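Local coordinates for TIGR00266 family protein (Pseudomonas aeruginosa, PDB 1YOX) that is of unknown function but belongs to the AIM24 family (mitochondrial biogenesis, cupin clan) and folds largely into beta sheets, at residues Q18-E23 with S118-A123; G110-Q115 with V157-G162. All coordinates share one frame; numbering follows the deposited sequence.

Both contacts are buried face-to-face meetings between beta sheets, and together they stack three antiparallel sheets in layers. Contact 1 packs strand 19-24 of a four-stranded sheet on strand 119-123 of a six-stranded one; contact 2 packs strand 111-115 of the other six-stranded sheet on strand 156-162. Strands 119-123 and 156-162 are neighbours in the middle layer, which is covered on both faces: Val-157 and Val-159 point toward 110-115, while Phe-158 points away and packs on Val-20 and Ile-22 of contact 1. The contact centres lie about 10 Å apart. Along the chain the segments alternate: 18-23, 110-115, 118-123, 157-162. Strands 111-115 and 119-123 are consecutive, carrying the chain from one sheet to the next.

Contact 1 of 2, residues Q18-E23 with S118-A123; sequences QTVEIE and SFLCAA
Val-20 and Ile-22 reach from one sheet to Leu-120 and Cys-121 of the next, and the whole contact is apolar. One methyl does most of the work: Val-20 CG1 lies 3.8 Å from Leu-120 CD2 and also 3.8 Å from Cys-121 SG, so it sits over two consecutive residues. Its torsion puts CG1 between the backbone N and the carbonyl carbon (chi1 67°), while CG2 turns to the ring of Phe-158. Val-20 and Leu-120 pass alongside one another, pointing opposite ways. Cys-121 SG also meets Ile-22 CD1, at 4.0 Å, and thus touches two branched side chains of the same strand.

Two consecutive residues can point into this interface because Leu-120 and Cys-121 form a classic beta bulge opposite Phe-158. The strand axes run nearly parallel, 17° apart, with a closest approach of 9.0 Å, the spacing of packed sheets rather than of paired strands. Glu-21 makes salt bridges with Arg-11 and with Arg-168 of a neighbouring subunit. Strand 19-24 is bonded between strands 9-13 and 88-92; Phe-158, from the strand next to 119-123, packs on Val-20, Ile-22 and Cys-121 and meets Tyr-10 edge-to-face.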
ATOM      1  N   GLN C  18      -8.567   1.725  -2.613  1.00 38.76           N
ATOM      2  CA  GLN C  18     -10.017   1.802  -2.750  1.00 36.81           C
ATOM      3  C   GLN C  18     -10.815   0.795  -1.925  1.00 36.42           C
ATOM      4  O   GLN C  18     -10.362  -0.346  -1.649  1.00 35.90           O
ATOM      5  CB  GLN C  18     -10.404   1.762  -4.244  1.00 36.09           C
ATOM      6  CG  GLN C  18      -9.863   2.986  -4.992  1.00 34.54           C
ATOM      7  CD  GLN C  18     -10.263   3.081  -6.464  1.00 35.76           C
ATOM      8  OE1 GLN C  18     -10.606   2.085  -7.124  1.00 34.53           O
ATOM      9  NE2 GLN C  18     -10.197   4.291  -6.994  1.00 32.42           N
ATOM     10  N   THR C  19     -12.011   1.240  -1.557  1.00 35.32           N
ATOM     11  CA  THR C  19     -13.014   0.409  -0.929  1.00 34.72           C
ATOM     12  C   THR C  19     -14.416   0.591  -1.583  1.00 34.70           C
ATOM     13  O   THR C  19     -14.744   1.648  -2.090  1.00 35.22           O
ATOM     14  CB  THR C  19     -13.071   0.701   0.562  1.00 34.36           C
ATOM     15  OG1 THR C  19     -14.235   0.098   1.135  1.00 35.00           O
ATOM     16  CG2 THR C  19     -13.123   2.148   0.811  1.00 34.44           C
ATOM     17  N   VAL C  20     -15.223  -0.455  -1.567  1.00 34.08           N
ATOM     18  CA  VAL C  20     -16.519  -0.426  -2.188  1.00 34.07           C
ATOM     19  C   VAL C  20     -17.634  -0.425  -1.157  1.00 33.26           C
ATOM     20  O   VAL C  20     -17.790  -1.350  -0.372  1.00 32.81           O
ATOM     21  CB  VAL C  20     -16.705  -1.554  -3.265  1.00 33.96           C
ATOM     22  CG1 VAL C  20     -16.722  -2.926  -2.625  1.00 33.80           C
ATOM     23  CG2 VAL C  20     -17.994  -1.306  -4.051  1.00 33.70           C
ATOM     24  N   GLU C  21     -18.408   0.646  -1.164  1.00 33.62           N
ATOM     25  CA  GLU C  21     -19.536   0.751  -0.268  1.00 33.97           C
ATOM     26  C   GLU C  21     -20.768   0.390  -1.078  1.00 33.99           C
ATOM     27  O   GLU C  21     -21.147   1.101  -2.008  1.00 34.70           O
ATOM     28  CB  GLU C  21     -19.653   2.147   0.345  1.00 33.47           C
ATOM     29  CG  GLU C  21     -20.692   2.203   1.466  1.00 36.25           C
ATOM     30  CD  GLU C  21     -21.220   3.597   1.724  1.00 39.38           C
ATOM     31  OE1 GLU C  21     -20.719   4.254   2.658  1.00 41.81           O
ATOM     32  OE2 GLU C  21     -22.115   4.053   0.975  1.00 41.73           O
ATOM     33  N   ILE C  22     -21.353  -0.741  -0.721  1.00 34.05           N
ATOM     34  CA  ILE C  22     -22.522  -1.302  -1.367  1.00 34.34           C
ATOM     35  C   ILE C  22     -23.763  -0.797  -0.650  1.00 34.84           C
ATOM     36  O   ILE C  22     -23.877  -0.901   0.569  1.00 33.48           O
ATOM     37  CB  ILE C  22     -22.521  -2.845  -1.277  1.00 34.73           C
ATOM     38  CG1 ILE C  22     -21.193  -3.449  -1.822  1.00 33.44           C
ATOM     39  CG2 ILE C  22     -23.800  -3.432  -1.952  1.00 36.23           C
ATOM     40  CD1 ILE C  22     -20.987  -3.336  -3.337  1.00 32.29           C
ATOM     41  N   GLU C  23     -24.684  -0.232  -1.432  1.00 35.69           N
ATOM     42  CA  GLU C  23     -25.969   0.239  -0.927  1.00 36.25           C
ATOM     43  C   GLU C  23     -27.020  -0.852  -1.144  1.00 35.68           C
ATOM     44  O   GLU C  23     -27.302  -1.226  -2.280  1.00 34.79           O
ATOM     45  CB  GLU C  23     -26.361   1.527  -1.651  1.00 36.29           C
ATOM     46  CG  GLU C  23     -27.679   2.119  -1.173  1.00 38.15           C
ATOM     47  CD  GLU C  23     -27.893   3.504  -1.714  1.00 42.13           C
ATOM     48  OE1 GLU C  23     -27.252   4.445  -1.184  1.00 46.13           O
ATOM     49  OE2 GLU C  23     -28.679   3.648  -2.685  1.00 43.49           O
ATOM     50  N   SER C 118      -8.113 -11.630  -5.785  1.00 36.24           N
ATOM     51  CA  SER C 118      -8.667 -10.473  -6.413  1.00 36.55           C
ATOM     52  C   SER C 118     -10.182 -10.328  -6.271  1.00 36.94           C
ATOM     53  O   SER C 118     -10.692  -9.222  -6.374  1.00 37.75           O
ATOM     54  CB  SER C 118      -8.263 -10.439  -7.875  1.00 36.33           C
ATOM     55  OG  SER C 118      -7.041  -9.752  -8.038  1.00 37.49           O
ATOM     56  N   PHE C 119     -10.909 -11.421  -6.067  1.00 37.57           N
ATOM     57  CA  PHE C 119     -12.339 -11.306  -5.791  1.00 38.15           C
ATOM     58  C   PHE C 119     -12.621 -10.434  -4.548  1.00 37.63           C
ATOM     59  O   PHE C 119     -12.078 -10.679  -3.475  1.00 38.78           O
ATOM     60  CB  PHE C 119     -13.010 -12.686  -5.662  1.00 38.43           C
ATOM     61  CG  PHE C 119     -14.467 -12.606  -5.295  1.00 40.44           C
ATOM     62  CD1 PHE C 119     -15.425 -12.302  -6.261  1.00 41.25           C
ATOM     63  CD2 PHE C 119     -14.881 -12.766  -3.971  1.00 40.48           C
ATOM     64  CE1 PHE C 119     -16.798 -12.205  -5.920  1.00 40.64           C
ATOM     65  CE2 PHE C 119     -16.255 -12.662  -3.626  1.00 41.65           C
ATOM     66  CZ  PHE C 119     -17.201 -12.387  -4.602  1.00 40.20           C
ATOM     67  N   LEU C 120     -13.452  -9.410  -4.697  1.00 36.83           N
ATOM     68  CA  LEU C 120     -13.850  -8.559  -3.559  1.00 36.40           C
ATOM     69  C   LEU C 120     -15.296  -8.804  -3.085  1.00 35.95           C
ATOM     70  O   LEU C 120     -15.522  -9.201  -1.934  1.00 36.48           O
ATOM     71  CB  LEU C 120     -13.613  -7.068  -3.858  1.00 35.97           C
ATOM     72  CG  LEU C 120     -13.901  -6.114  -2.701  1.00 35.49           C
ATOM     73  CD1 LEU C 120     -13.225  -6.635  -1.414  1.00 36.63           C
ATOM     74  CD2 LEU C 120     -13.432  -4.714  -3.037  1.00 37.21           C
ATOM     75  N   CYS C 121     -16.273  -8.539  -3.945  1.00 35.18           N
ATOM     76  CA  CYS C 121     -17.661  -8.933  -3.646  1.00 35.56           C
ATOM     77  C   CYS C 121     -18.520  -8.977  -4.893  1.00 35.77           C
ATOM     78  O   CYS C 121     -18.106  -8.526  -5.975  1.00 35.17           O
ATOM     79  CB  CYS C 121     -18.313  -8.005  -2.607  1.00 35.20           C
ATOM     80  SG  CYS C 121     -18.275  -6.332  -3.127  1.00 36.23           S
ATOM     81  N   ALA C 122     -19.716  -9.534  -4.733  1.00 35.94           N
ATOM     82  CA  ALA C 122     -20.651  -9.646  -5.836  1.00 36.09           C
ATOM     83  C   ALA C 122     -22.097  -9.620  -5.352  1.00 37.22           C
ATOM     84  O   ALA C 122     -22.408  -9.965  -4.195  1.00 36.78           O
ATOM     85  CB  ALA C 122     -20.396 -10.898  -6.579  1.00 35.73           C
ATOM     86  N   ALA C 123     -22.973  -9.222  -6.274  1.00 38.62           N
ATOM     87  CA  ALA C 123     -24.412  -9.260  -6.092  1.00 39.46           C
ATOM     88  C   ALA C 123     -24.863 -10.682  -5.820  1.00 40.60           C
ATOM     89  O   ALA C 123     -24.360 -11.634  -6.442  1.00 40.33           O
ATOM     90  CB  ALA C 123     -25.089  -8.714  -7.332  1.00 39.01           C
TER

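Contact 2 of 2, residues G110-Q115 with V157-G162; sequences GRLFCQ and VFVHAG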
ATOM      1  N   GLY C 110     -21.615 -12.519 -19.260  1.00 49.98           N
ATOM      2  CA  GLY C 110     -22.143 -13.222 -18.092  1.00 49.34           C
ATOM      3  C   GLY C 110     -21.172 -14.211 -17.493  1.00 49.23           C
ATOM      4  O   GLY C 110     -21.590 -15.182 -16.859  1.00 49.60           O
ATOM      5  N   ARG C 111     -19.873 -13.970 -17.695  1.00 48.88           N
ATOM      6  CA  ARG C 111     -18.828 -14.793 -17.072  1.00 48.55           C
ATOM      7  C   ARG C 111     -17.493 -14.056 -16.913  1.00 47.37           C
ATOM      8  O   ARG C 111     -16.966 -13.470 -17.863  1.00 47.02           O
ATOM      9  CB  ARG C 111     -18.609 -16.086 -17.844  1.00 48.75           C
ATOM     10  CG  ARG C 111     -17.736 -17.112 -17.099  1.00 52.88           C
ATOM     11  CD  ARG C 111     -18.063 -18.528 -17.541  1.00 58.36           C
ATOM     12  NE  ARG C 111     -17.892 -18.679 -18.987  1.00 64.19           N
ATOM     13  CZ  ARG C 111     -18.713 -19.366 -19.779  1.00 65.00           C
ATOM     14  NH1 ARG C 111     -19.790 -19.969 -19.274  1.00 65.41           N
ATOM     15  NH2 ARG C 111     -18.452 -19.440 -21.076  1.00 65.22           N
ATOM     16  N   LEU C 112     -16.934 -14.087 -15.709  1.00 45.73           N
ATOM     17  CA  LEU C 112     -15.593 -13.547 -15.557  1.00 45.11           C
ATOM     18  C   LEU C 112     -14.735 -14.532 -14.805  1.00 44.24           C
ATOM     19  O   LEU C 112     -15.220 -15.253 -13.944  1.00 44.11           O
ATOM     20  CB  LEU C 112     -15.602 -12.145 -14.920  1.00 45.11           C
ATOM     21  CG  LEU C 112     -14.292 -11.343 -14.782  1.00 45.03           C
ATOM     22  CD1 LEU C 112     -13.730 -10.840 -16.098  1.00 41.96           C
ATOM     23  CD2 LEU C 112     -14.475 -10.176 -13.788  1.00 44.87           C
ATOM     24  N   PHE C 113     -13.468 -14.590 -15.200  1.00 43.93           N
ATOM     25  CA  PHE C 113     -12.455 -15.359 -14.510  1.00 43.54           C
ATOM     26  C   PHE C 113     -11.626 -14.446 -13.624  1.00 43.08           C
ATOM     27  O   PHE C 113     -11.213 -13.345 -14.032  1.00 43.23           O
ATOM     28  CB  PHE C 113     -11.573 -16.084 -15.518  1.00 43.95           C
ATOM     29  CG  PHE C 113     -12.319 -17.119 -16.313  1.00 45.47           C
ATOM     30  CD1 PHE C 113     -12.919 -16.783 -17.529  1.00 46.32           C
ATOM     31  CD2 PHE C 113     -12.476 -18.416 -15.820  1.00 46.05           C
ATOM     32  CE1 PHE C 113     -13.653 -17.752 -18.265  1.00 47.40           C
ATOM     33  CE2 PHE C 113     -13.194 -19.387 -16.552  1.00 46.60           C
ATOM     34  CZ  PHE C 113     -13.773 -19.051 -17.772  1.00 44.25           C
ATOM     35  N   CYS C 114     -11.366 -14.913 -12.412  1.00 42.45           N
ATOM     36  CA  CYS C 114     -10.852 -14.027 -11.398  1.00 41.36           C
ATOM     37  C   CYS C 114      -9.871 -14.733 -10.507  1.00 39.56           C
ATOM     38  O   CYS C 114     -10.211 -15.766  -9.967  1.00 38.52           O
ATOM     39  CB  CYS C 114     -12.029 -13.561 -10.540  1.00 41.81           C
ATOM     40  SG  CYS C 114     -11.617 -12.153  -9.638  1.00 45.37           S
ATOM     41  N   GLN C 115      -8.667 -14.181 -10.330  1.00 39.05           N
ATOM     42  CA  GLN C 115      -7.768 -14.702  -9.290  1.00 38.64           C
ATOM     43  C   GLN C 115      -8.455 -14.577  -7.932  1.00 38.21           C
ATOM     44  O   GLN C 115      -9.055 -13.566  -7.630  1.00 38.40           O
ATOM     45  CB  GLN C 115      -6.400 -14.013  -9.280  1.00 38.33           C
ATOM     46  CG  GLN C 115      -5.365 -14.847  -8.480  1.00 39.07           C
ATOM     47  CD  GLN C 115      -4.074 -14.132  -8.145  1.00 39.88           C
ATOM     48  OE1 GLN C 115      -3.633 -13.230  -8.884  1.00 41.23           O
ATOM     49  NE2 GLN C 115      -3.419 -14.563  -7.042  1.00 38.32           N
ATOM     50  N   VAL C 157     -20.164  -7.422 -10.077  1.00 38.95           N
ATOM     51  CA  VAL C 157     -19.029  -8.122  -9.504  1.00 37.75           C
ATOM     52  C   VAL C 157     -18.012  -7.006  -9.236  1.00 36.80           C
ATOM     53  O   VAL C 157     -17.977  -6.025  -9.968  1.00 37.77           O
ATOM     54  CB  VAL C 157     -18.567  -9.192 -10.534  1.00 37.62           C
ATOM     55  CG1 VAL C 157     -17.129  -9.080 -10.901  1.00 37.89           C
ATOM     56  CG2 VAL C 157     -19.042 -10.606 -10.128  1.00 36.35           C
ATOM     57  N   PHE C 158     -17.238  -7.117  -8.168  1.00 35.36           N
ATOM     58  CA  PHE C 158     -16.205  -6.137  -7.860  1.00 34.73           C
ATOM     59  C   PHE C 158     -14.924  -6.923  -7.613  1.00 34.71           C
ATOM     60  O   PHE C 158     -14.899  -7.896  -6.833  1.00 33.39           O
ATOM     61  CB  PHE C 158     -16.575  -5.300  -6.631  1.00 34.84           C
ATOM     62  CG  PHE C 158     -17.906  -4.615  -6.751  1.00 35.24           C
ATOM     63  CD1 PHE C 158     -19.091  -5.320  -6.506  1.00 35.77           C
ATOM     64  CD2 PHE C 158     -17.984  -3.276  -7.158  1.00 36.28           C
ATOM     65  CE1 PHE C 158     -20.336  -4.703  -6.651  1.00 36.57           C
ATOM     66  CE2 PHE C 158     -19.239  -2.634  -7.291  1.00 35.72           C
ATOM     67  CZ  PHE C 158     -20.409  -3.352  -7.030  1.00 36.17           C
ATOM     68  N   VAL C 159     -13.874  -6.524  -8.320  1.00 33.97           N
ATOM     69  CA  VAL C 159     -12.618  -7.212  -8.232  1.00 34.40           C
ATOM     70  C   VAL C 159     -11.579  -6.170  -7.832  1.00 34.70           C
ATOM     71  O   VAL C 159     -11.771  -4.985  -8.083  1.00 34.56           O
ATOM     72  CB  VAL C 159     -12.230  -7.998  -9.573  1.00 34.00           C
ATOM     73  CG1 VAL C 159     -13.244  -9.119  -9.896  1.00 33.72           C
ATOM     74  CG2 VAL C 159     -12.080  -7.075 -10.744  1.00 33.61           C
ATOM     75  N   HIS C 160     -10.479  -6.616  -7.225  1.00 34.53           N
ATOM     76  CA  HIS C 160      -9.466  -5.698  -6.747  1.00 34.55           C
ATOM     77  C   HIS C 160      -8.105  -5.930  -7.438  1.00 34.44           C
ATOM     78  O   HIS C 160      -7.669  -7.071  -7.562  1.00 34.81           O
ATOM     79  CB  HIS C 160      -9.363  -5.879  -5.226  1.00 34.22           C
ATOM     80  CG  HIS C 160      -8.191  -5.189  -4.604  1.00 34.05           C
ATOM     81  ND1 HIS C 160      -8.295  -3.959  -3.992  1.00 33.90           N
ATOM     82  CD2 HIS C 160      -6.897  -5.568  -4.471  1.00 33.69           C
ATOM     83  CE1 HIS C 160      -7.118  -3.611  -3.500  1.00 31.47           C
ATOM     84  NE2 HIS C 160      -6.252  -4.567  -3.780  1.00 33.84           N
ATOM     85  N   ALA C 161      -7.440  -4.854  -7.853  1.00 34.27           N
ATOM     86  CA  ALA C 161      -6.083  -4.919  -8.424  1.00 34.01           C
ATOM     87  C   ALA C 161      -5.031  -4.283  -7.520  1.00 33.28           C
ATOM     88  O   ALA C 161      -5.103  -3.091  -7.239  1.00 31.92           O
ATOM     89  CB  ALA C 161      -6.045  -4.271  -9.819  1.00 33.85           C
ATOM     90  N   GLY C 162      -4.060  -5.083  -7.061  1.00 33.53           N
ATOM     91  CA  GLY C 162      -2.955  -4.570  -6.218  1.00 33.21           C
ATOM     92  C   GLY C 162      -2.062  -3.603  -6.985  1.00 34.73           C
ATOM     93  O   GLY C 162      -1.664  -3.880  -8.137  1.00 33.63           O
TER
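Cys-114 and Val-159 make the tightest touch here, with SG of Cys-114 3.5 Å from CG1 of Val-159. The sulfur is held out toward the facing strand by a torsion that sets it anti to the backbone N (chi1 -162°). Leu-112 supplies the rest through a single branch: its CD2 lies 4.1 Å from Val-157 CG1 and 4.2 Å from Val-159 CG1, spanning two residues that point to the same side of their strand.

This is sheet-on-sheet packing of the beta-sandwich kind between the two six-stranded sheets, with strand axes 8.6 Å apart at their closest and turned by 41°. The alternation of a strand is plain on both sides: Leu-112 and Cys-114 face inward while Arg-111 and Phe-113 do not, and Phe-158 points away, into the layer beyond.

Further out, Val-103 packs on both Leu-112 and Val-157, Leu-151 on Cys-114 and Val-157, and Val-101 on Val-159. By backbone bonds Leu-112 pairs with Leu-151 and Cys-114 with Gln-149, while strand 156-162 lies between 119-123 and 98-104 in its own sheet. Phe-113 meets the ring of Phe-185 nearly parallel, and Arg-111 makes a salt bridge with Asp-187.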